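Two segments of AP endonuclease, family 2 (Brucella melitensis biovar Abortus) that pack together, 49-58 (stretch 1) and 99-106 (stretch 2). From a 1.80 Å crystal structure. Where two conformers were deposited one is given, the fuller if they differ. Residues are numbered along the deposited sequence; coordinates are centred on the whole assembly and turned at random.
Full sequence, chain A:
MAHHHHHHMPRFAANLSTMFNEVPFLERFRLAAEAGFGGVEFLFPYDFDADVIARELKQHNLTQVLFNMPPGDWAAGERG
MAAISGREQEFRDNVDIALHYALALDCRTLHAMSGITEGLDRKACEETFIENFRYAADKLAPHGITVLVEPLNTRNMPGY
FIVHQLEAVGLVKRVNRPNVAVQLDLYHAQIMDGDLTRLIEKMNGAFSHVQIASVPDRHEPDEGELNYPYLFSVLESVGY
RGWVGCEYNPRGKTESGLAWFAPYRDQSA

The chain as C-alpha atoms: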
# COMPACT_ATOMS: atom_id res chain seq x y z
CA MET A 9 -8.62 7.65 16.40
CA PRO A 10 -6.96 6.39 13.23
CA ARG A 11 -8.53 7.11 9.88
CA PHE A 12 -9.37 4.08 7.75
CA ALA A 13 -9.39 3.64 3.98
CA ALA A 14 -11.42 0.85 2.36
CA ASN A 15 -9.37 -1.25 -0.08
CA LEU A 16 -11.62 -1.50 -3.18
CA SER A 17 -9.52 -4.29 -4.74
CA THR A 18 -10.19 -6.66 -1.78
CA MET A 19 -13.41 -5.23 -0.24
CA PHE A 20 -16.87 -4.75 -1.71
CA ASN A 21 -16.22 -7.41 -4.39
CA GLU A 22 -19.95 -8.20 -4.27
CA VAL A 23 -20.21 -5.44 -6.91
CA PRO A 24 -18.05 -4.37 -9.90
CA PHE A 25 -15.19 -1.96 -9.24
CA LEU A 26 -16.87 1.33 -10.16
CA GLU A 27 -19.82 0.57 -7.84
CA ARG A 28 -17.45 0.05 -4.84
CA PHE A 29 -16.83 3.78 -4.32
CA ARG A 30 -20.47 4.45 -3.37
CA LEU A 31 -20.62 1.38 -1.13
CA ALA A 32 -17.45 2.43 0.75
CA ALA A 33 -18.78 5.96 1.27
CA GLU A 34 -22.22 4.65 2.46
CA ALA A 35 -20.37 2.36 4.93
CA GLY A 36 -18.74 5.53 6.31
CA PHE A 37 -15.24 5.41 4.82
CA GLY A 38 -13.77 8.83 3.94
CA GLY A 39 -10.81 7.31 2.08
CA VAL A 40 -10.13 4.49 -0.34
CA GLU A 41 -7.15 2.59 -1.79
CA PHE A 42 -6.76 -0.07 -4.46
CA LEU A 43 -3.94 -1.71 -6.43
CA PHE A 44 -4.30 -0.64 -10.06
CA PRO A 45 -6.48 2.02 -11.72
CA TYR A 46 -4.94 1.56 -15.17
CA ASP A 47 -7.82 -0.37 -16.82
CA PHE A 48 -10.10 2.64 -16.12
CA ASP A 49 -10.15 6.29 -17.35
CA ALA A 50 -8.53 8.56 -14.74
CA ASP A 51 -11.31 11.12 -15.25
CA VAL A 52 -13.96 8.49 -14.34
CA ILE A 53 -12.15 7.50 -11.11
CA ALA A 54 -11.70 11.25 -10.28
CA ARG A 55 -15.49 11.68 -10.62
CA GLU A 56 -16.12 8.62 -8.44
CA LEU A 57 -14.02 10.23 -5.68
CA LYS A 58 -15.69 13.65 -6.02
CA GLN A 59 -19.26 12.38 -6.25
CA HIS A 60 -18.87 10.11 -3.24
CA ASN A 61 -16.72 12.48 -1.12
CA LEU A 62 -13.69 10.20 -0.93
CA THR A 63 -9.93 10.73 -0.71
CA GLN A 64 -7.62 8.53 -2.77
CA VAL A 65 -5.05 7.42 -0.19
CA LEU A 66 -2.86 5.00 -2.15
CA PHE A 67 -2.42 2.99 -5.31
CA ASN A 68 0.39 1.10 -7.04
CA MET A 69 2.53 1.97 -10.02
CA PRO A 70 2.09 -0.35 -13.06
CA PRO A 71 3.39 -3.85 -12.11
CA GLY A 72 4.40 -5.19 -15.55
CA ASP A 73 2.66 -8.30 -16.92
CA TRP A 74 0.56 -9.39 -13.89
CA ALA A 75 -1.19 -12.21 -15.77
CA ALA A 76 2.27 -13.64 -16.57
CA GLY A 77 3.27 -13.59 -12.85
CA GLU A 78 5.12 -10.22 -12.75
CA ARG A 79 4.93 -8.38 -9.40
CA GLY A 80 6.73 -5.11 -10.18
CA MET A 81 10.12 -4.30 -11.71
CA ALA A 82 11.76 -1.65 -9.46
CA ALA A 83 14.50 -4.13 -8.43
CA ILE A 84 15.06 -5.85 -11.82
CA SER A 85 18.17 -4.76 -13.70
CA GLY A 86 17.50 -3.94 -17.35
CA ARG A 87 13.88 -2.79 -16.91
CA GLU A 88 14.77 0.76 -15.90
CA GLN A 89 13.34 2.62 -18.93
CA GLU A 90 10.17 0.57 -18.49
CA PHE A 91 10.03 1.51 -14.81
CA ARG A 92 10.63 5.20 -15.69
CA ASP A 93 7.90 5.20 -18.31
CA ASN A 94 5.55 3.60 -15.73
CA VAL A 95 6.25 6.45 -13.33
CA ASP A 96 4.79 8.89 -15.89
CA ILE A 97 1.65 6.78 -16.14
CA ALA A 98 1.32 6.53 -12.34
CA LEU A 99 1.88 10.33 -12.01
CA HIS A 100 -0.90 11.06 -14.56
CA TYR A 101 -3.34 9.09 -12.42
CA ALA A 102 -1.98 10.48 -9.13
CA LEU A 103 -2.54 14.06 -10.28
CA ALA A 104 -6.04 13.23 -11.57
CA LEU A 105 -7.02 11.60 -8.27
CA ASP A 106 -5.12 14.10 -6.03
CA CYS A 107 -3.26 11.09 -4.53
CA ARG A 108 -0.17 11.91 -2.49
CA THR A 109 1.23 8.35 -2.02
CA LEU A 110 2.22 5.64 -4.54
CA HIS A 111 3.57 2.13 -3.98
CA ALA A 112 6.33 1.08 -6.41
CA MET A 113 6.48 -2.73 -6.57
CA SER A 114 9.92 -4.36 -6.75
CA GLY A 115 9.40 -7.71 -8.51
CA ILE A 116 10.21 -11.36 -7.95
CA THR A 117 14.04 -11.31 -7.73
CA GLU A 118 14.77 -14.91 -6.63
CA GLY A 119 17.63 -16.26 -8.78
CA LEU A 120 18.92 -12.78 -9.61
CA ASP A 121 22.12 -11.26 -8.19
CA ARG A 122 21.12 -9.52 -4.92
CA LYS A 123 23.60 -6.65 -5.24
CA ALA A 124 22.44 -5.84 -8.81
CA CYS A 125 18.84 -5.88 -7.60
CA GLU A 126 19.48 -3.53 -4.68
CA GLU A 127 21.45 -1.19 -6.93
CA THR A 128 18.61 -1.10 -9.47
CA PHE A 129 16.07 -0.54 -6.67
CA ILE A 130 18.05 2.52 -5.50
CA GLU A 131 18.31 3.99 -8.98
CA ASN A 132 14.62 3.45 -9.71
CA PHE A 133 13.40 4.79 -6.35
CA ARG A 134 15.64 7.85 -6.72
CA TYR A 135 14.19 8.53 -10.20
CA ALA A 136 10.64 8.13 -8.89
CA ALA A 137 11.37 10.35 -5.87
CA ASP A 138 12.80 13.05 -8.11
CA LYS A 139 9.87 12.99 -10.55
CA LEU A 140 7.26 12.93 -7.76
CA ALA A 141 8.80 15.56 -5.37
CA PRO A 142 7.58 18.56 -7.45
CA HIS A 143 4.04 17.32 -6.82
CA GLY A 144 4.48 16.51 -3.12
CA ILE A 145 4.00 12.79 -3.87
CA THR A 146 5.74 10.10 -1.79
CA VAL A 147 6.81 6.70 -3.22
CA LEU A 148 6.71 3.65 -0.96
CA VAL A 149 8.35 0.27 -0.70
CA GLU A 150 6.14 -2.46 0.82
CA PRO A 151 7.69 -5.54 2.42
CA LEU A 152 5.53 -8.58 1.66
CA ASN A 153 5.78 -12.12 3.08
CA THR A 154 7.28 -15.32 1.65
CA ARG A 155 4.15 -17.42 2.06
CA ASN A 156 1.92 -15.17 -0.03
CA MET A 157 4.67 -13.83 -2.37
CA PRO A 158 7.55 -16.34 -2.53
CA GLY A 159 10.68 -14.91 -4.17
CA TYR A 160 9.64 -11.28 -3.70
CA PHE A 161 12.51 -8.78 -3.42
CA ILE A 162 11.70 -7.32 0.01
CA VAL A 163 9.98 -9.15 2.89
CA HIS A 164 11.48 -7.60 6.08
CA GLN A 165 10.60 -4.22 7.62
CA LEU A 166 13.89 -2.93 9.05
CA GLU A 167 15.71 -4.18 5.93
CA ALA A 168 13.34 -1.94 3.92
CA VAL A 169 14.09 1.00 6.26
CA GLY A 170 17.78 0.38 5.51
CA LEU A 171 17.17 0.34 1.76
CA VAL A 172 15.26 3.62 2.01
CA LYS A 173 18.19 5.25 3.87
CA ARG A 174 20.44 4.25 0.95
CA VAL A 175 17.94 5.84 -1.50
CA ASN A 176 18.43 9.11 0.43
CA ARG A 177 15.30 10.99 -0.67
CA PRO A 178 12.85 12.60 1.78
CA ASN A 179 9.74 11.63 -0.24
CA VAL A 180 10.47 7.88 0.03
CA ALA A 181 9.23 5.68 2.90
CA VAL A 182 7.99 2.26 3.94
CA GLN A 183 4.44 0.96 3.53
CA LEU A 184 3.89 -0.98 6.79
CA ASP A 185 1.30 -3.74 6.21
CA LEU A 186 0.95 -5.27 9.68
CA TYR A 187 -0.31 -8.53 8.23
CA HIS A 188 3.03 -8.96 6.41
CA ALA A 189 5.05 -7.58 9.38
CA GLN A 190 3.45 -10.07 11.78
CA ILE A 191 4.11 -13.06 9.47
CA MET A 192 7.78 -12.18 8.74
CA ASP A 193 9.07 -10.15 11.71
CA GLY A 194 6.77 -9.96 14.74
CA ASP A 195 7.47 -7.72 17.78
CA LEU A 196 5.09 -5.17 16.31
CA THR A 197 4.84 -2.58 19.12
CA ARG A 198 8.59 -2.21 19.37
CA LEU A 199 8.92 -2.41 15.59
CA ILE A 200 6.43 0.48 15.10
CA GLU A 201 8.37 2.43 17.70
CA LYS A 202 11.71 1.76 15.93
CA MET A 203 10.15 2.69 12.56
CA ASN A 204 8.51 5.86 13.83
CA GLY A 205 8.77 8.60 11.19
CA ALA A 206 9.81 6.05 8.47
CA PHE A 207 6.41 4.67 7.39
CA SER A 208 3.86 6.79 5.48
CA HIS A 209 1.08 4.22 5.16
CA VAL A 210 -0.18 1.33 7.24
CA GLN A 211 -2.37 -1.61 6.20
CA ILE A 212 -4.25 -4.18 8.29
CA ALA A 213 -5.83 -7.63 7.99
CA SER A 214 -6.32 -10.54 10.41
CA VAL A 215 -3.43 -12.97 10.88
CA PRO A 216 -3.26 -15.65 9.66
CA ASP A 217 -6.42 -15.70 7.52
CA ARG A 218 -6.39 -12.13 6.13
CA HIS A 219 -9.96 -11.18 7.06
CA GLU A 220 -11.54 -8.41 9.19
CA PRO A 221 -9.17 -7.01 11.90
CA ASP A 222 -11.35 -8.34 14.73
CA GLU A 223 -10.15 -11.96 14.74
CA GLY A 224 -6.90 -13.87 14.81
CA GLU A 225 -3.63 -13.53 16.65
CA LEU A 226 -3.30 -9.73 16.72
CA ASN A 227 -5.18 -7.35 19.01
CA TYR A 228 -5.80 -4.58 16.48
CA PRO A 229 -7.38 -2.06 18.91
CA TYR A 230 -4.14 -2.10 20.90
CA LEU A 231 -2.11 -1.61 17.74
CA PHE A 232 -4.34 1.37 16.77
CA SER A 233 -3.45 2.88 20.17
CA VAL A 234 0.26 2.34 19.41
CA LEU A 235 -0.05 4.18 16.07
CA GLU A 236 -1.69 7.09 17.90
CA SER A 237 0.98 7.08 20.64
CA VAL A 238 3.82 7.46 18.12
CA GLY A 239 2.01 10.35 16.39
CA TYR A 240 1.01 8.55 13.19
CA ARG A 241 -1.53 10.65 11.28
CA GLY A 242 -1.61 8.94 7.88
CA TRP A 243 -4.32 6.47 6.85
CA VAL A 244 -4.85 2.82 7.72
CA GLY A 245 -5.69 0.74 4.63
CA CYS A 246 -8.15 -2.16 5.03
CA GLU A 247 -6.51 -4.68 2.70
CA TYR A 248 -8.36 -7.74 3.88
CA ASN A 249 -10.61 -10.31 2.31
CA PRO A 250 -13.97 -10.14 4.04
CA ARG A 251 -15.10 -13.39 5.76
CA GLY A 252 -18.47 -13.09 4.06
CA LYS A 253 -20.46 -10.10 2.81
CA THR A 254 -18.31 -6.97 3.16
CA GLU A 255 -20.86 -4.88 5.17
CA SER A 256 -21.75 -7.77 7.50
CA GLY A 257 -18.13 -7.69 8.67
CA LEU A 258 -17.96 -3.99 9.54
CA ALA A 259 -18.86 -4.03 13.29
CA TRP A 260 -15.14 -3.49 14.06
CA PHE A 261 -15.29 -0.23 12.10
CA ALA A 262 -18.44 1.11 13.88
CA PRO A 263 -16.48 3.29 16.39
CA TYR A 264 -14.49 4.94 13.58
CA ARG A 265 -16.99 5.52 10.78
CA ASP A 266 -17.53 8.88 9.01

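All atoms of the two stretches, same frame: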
# COMPACT_ATOMS: atom_id res chain seq x y z
N ASP A 49 -10.44 4.87 -17.04
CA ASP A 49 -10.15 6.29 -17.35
C ASP A 49 -9.93 7.05 -16.03
O ASP A 49 -10.77 7.00 -15.12
CB ASP A 49 -11.32 6.89 -18.15
CG ASP A 49 -11.19 8.40 -18.47
OD1 ASP A 49 -10.11 9.03 -18.26
OD2 ASP A 49 -12.18 8.97 -18.97
N ALA A 50 -8.80 7.75 -15.92
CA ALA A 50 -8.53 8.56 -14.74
C ALA A 50 -9.66 9.54 -14.43
O ALA A 50 -9.97 9.75 -13.25
CB ALA A 50 -7.21 9.32 -14.87
N ASP A 51 -10.24 10.15 -15.46
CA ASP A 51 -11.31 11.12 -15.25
C ASP A 51 -12.54 10.47 -14.56
O ASP A 51 -13.24 11.12 -13.78
CB ASP A 51 -11.77 11.75 -16.56
CG ASP A 51 -10.79 12.77 -17.14
OD1 ASP A 51 -9.73 13.06 -16.55
OD2 ASP A 51 -11.16 13.32 -18.22
N VAL A 52 -12.83 9.21 -14.90
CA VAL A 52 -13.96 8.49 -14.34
C VAL A 52 -13.70 8.22 -12.85
O VAL A 52 -14.56 8.48 -12.02
CB VAL A 52 -14.25 7.17 -15.12
CG1 VAL A 52 -15.30 6.29 -14.40
CG2 VAL A 52 -14.66 7.50 -16.56
N ILE A 53 -12.51 7.71 -12.52
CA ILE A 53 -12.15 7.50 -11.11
C ILE A 53 -12.16 8.82 -10.33
O ILE A 53 -12.68 8.87 -9.21
CB ILE A 53 -10.77 6.81 -10.94
CG1 ILE A 53 -10.81 5.38 -11.48
CG2 ILE A 53 -10.37 6.77 -9.47
CD1 ILE A 53 -9.40 4.69 -11.50
N ALA A 54 -11.65 9.90 -10.93
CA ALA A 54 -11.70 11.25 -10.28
C ALA A 54 -13.15 11.63 -9.91
O ALA A 54 -13.42 12.14 -8.81
CB ALA A 54 -11.07 12.34 -11.21
N ARG A 55 -14.06 11.37 -10.84
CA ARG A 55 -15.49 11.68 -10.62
C ARG A 55 -16.11 10.77 -9.57
O ARG A 55 -16.92 11.20 -8.76
CB ARG A 55 -16.27 11.66 -11.94
CG ARG A 55 -16.09 12.94 -12.77
CD ARG A 55 -17.05 12.96 -13.96
NE ARG A 55 -16.69 11.96 -14.98
CZ ARG A 55 -15.83 12.15 -15.97
NH1 ARG A 55 -15.58 11.17 -16.83
NH2 ARG A 55 -15.21 13.30 -16.11
N GLU A 56 -15.70 9.50 -9.53
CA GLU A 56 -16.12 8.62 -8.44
C GLU A 56 -15.75 9.19 -7.07
O GLU A 56 -16.57 9.19 -6.14
CB GLU A 56 -15.48 7.24 -8.56
CG GLU A 56 -15.92 6.34 -9.68
CD GLU A 56 -17.36 5.86 -9.60
OE1 GLU A 56 -18.05 6.05 -8.55
OE2 GLU A 56 -17.79 5.26 -10.61
N LEU A 57 -14.52 9.63 -6.93
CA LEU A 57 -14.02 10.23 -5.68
C LEU A 57 -14.79 11.50 -5.30
O LEU A 57 -15.19 11.66 -4.15
CB LEU A 57 -12.53 10.56 -5.80
CG LEU A 57 -11.60 9.36 -5.98
CD1 LEU A 57 -10.18 9.86 -6.35
CD2 LEU A 57 -11.58 8.44 -4.74
N LYS A 58 -15.03 12.37 -6.28
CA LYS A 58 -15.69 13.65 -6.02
C LYS A 58 -17.14 13.42 -5.65
O LYS A 58 -17.65 14.03 -4.69
CB LYS A 58 -15.56 14.57 -7.23
CG LYS A 58 -16.17 15.97 -7.08
CD LYS A 58 -15.92 16.80 -8.32
CE LYS A 58 -16.54 18.19 -8.24
NZ LYS A 58 -16.38 18.91 -9.56
N LEU A 99 1.97 8.89 -12.31
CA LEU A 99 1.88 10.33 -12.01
C LEU A 99 0.62 10.94 -12.63
O LEU A 99 -0.09 11.70 -11.95
CB LEU A 99 3.15 11.09 -12.45
CG LEU A 99 3.26 12.60 -12.18
CD1 LEU A 99 3.00 12.93 -10.71
CD2 LEU A 99 4.62 13.17 -12.66
N HIS A 100 0.33 10.61 -13.89
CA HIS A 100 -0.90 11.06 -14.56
C HIS A 100 -2.14 10.73 -13.73
O HIS A 100 -2.96 11.61 -13.47
CB HIS A 100 -1.06 10.46 -15.97
CG HIS A 100 -2.42 10.65 -16.56
ND1 HIS A 100 -2.87 11.88 -17.00
CD2 HIS A 100 -3.44 9.78 -16.75
CE1 HIS A 100 -4.11 11.76 -17.44
NE2 HIS A 100 -4.48 10.49 -17.32
N TYR A 101 -2.24 9.48 -13.27
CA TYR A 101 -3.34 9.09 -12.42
C TYR A 101 -3.30 9.75 -11.04
O TYR A 101 -4.33 10.17 -10.52
CB TYR A 101 -3.40 7.56 -12.27
CG TYR A 101 -4.04 6.85 -13.42
CD1 TYR A 101 -3.36 6.65 -14.62
CD2 TYR A 101 -5.34 6.36 -13.31
CE1 TYR A 101 -3.94 6.00 -15.67
CE2 TYR A 101 -5.93 5.70 -14.36
CZ TYR A 101 -5.23 5.52 -15.54
OH TYR A 101 -5.84 4.87 -16.59
N ALA A 102 -2.11 9.84 -10.45
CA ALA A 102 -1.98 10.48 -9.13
C ALA A 102 -2.42 11.94 -9.14
O ALA A 102 -3.12 12.38 -8.24
CB ALA A 102 -0.54 10.38 -8.60
N LEU A 103 -2.07 12.68 -10.19
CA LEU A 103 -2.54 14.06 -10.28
C LEU A 103 -4.06 14.13 -10.48
O LEU A 103 -4.74 14.92 -9.81
CB LEU A 103 -1.76 14.81 -11.36
CG LEU A 103 -0.25 14.95 -11.09
CD1 LEU A 103 0.51 15.55 -12.30
CD2 LEU A 103 -0.00 15.82 -9.84
N ALA A 104 -4.60 13.29 -11.36
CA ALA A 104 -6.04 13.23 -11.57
C ALA A 104 -6.86 12.93 -10.32
O ALA A 104 -7.96 13.48 -10.12
CB ALA A 104 -6.40 12.26 -12.71
N LEU A 105 -6.34 12.03 -9.48
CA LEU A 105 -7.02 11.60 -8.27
C LEU A 105 -6.59 12.35 -6.99
O LEU A 105 -7.06 12.00 -5.90
CB LEU A 105 -6.77 10.09 -8.07
CG LEU A 105 -7.08 9.16 -9.24
CD1 LEU A 105 -7.00 7.69 -8.81
CD2 LEU A 105 -8.39 9.47 -9.90
N ASP A 106 -5.75 13.38 -7.15
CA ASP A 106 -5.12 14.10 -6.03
C ASP A 106 -4.55 13.13 -4.95
O ASP A 106 -4.78 13.31 -3.74
CB ASP A 106 -6.13 15.08 -5.43
CG ASP A 106 -5.52 16.04 -4.41
OD1 ASP A 106 -4.31 16.35 -4.49
OD2 ASP A 106 -6.28 16.51 -3.52
O HOH W 1 -7.21 9.67 -18.43
O HOH W 2 -6.66 7.51 -17.85

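The apolar centre of this contact is Leu105 of stretch 2, which is received by one flank of helix 50-58. Its CA-to-CB bond points sideways, but with chi1 in the m well and chi2 in the t well the end of the side chain comes nearer to the other helix. There Leu105 CD2 sits 3.4 Å from Ile53 CG2 and 3.4 Å from Ala54 N, and 3.7 Å from Ala50 O. A methyl group so close to main-chain atoms loses nothing by it, because Ala54 N and Ala50 O already satisfy each other in a helical hydrogen bond of 2.9 Å. Leucine suits the place: its branched end can touch side chain and backbone together.

One turn further along, Leu57 CD1 packs 3.8 Å from Leu105 CB and equally 3.8 Å from Leu105 O. Ile53 and Leu57 thus supply the larger apolar side chains of stretch 1, both directed toward stretch 2, while alanines hold the positions where the backbones come closest. The CA atoms of Ala54 and Leu105 are 5.1 Å apart, and those of Ala50 and Tyr101 5.7 Å. At Ala54 the single methyl carbon reaches the partner backbone, with Ala54 CB 3.5 Å from Ala104 O. The helices run in roughly the same direction, inclined at 28°, and their axes approach to 9.4 Å.

Toward the start of stretch 1, Ala50 CB points into a small pocket made by three residues of stretch 2. Ala50 CB meets Ala104 CB at 3.7 Å, methyl against methyl, and lies over one face of the Tyr101 ring, 4.1 Å from the centroid of that ring and 22° off the ring normal. This is a CH-pi contact, and a compact methyl fits well against the flat aromatic surface. His100 NE2 closes the pocket at 3.9 Å from Ala50 CB.

No hydrogen bond joins the stretches directly; the polar edge is bridged by water instead. Asp49 occupies the N-cap position, and Asp49 OD1 accepts from Asp51 N at 3.0 Å, satisfying an amide that the first turn leaves without a helical partner. Asp49 OD1 also accepts from water 1 at 3.0 Å, and that water is 3.1 Å from His100 NE2, so the cap is also tied to the neighbouring helix. Water 2 accepts from Ala50 N at 2.9 Å, another free amide of the first turn, and donates a weak bond to Tyr101 OH at 3.0 Å. Tyrosine therefore serves twice, offering its ring to a methyl and its hydroxyl to water.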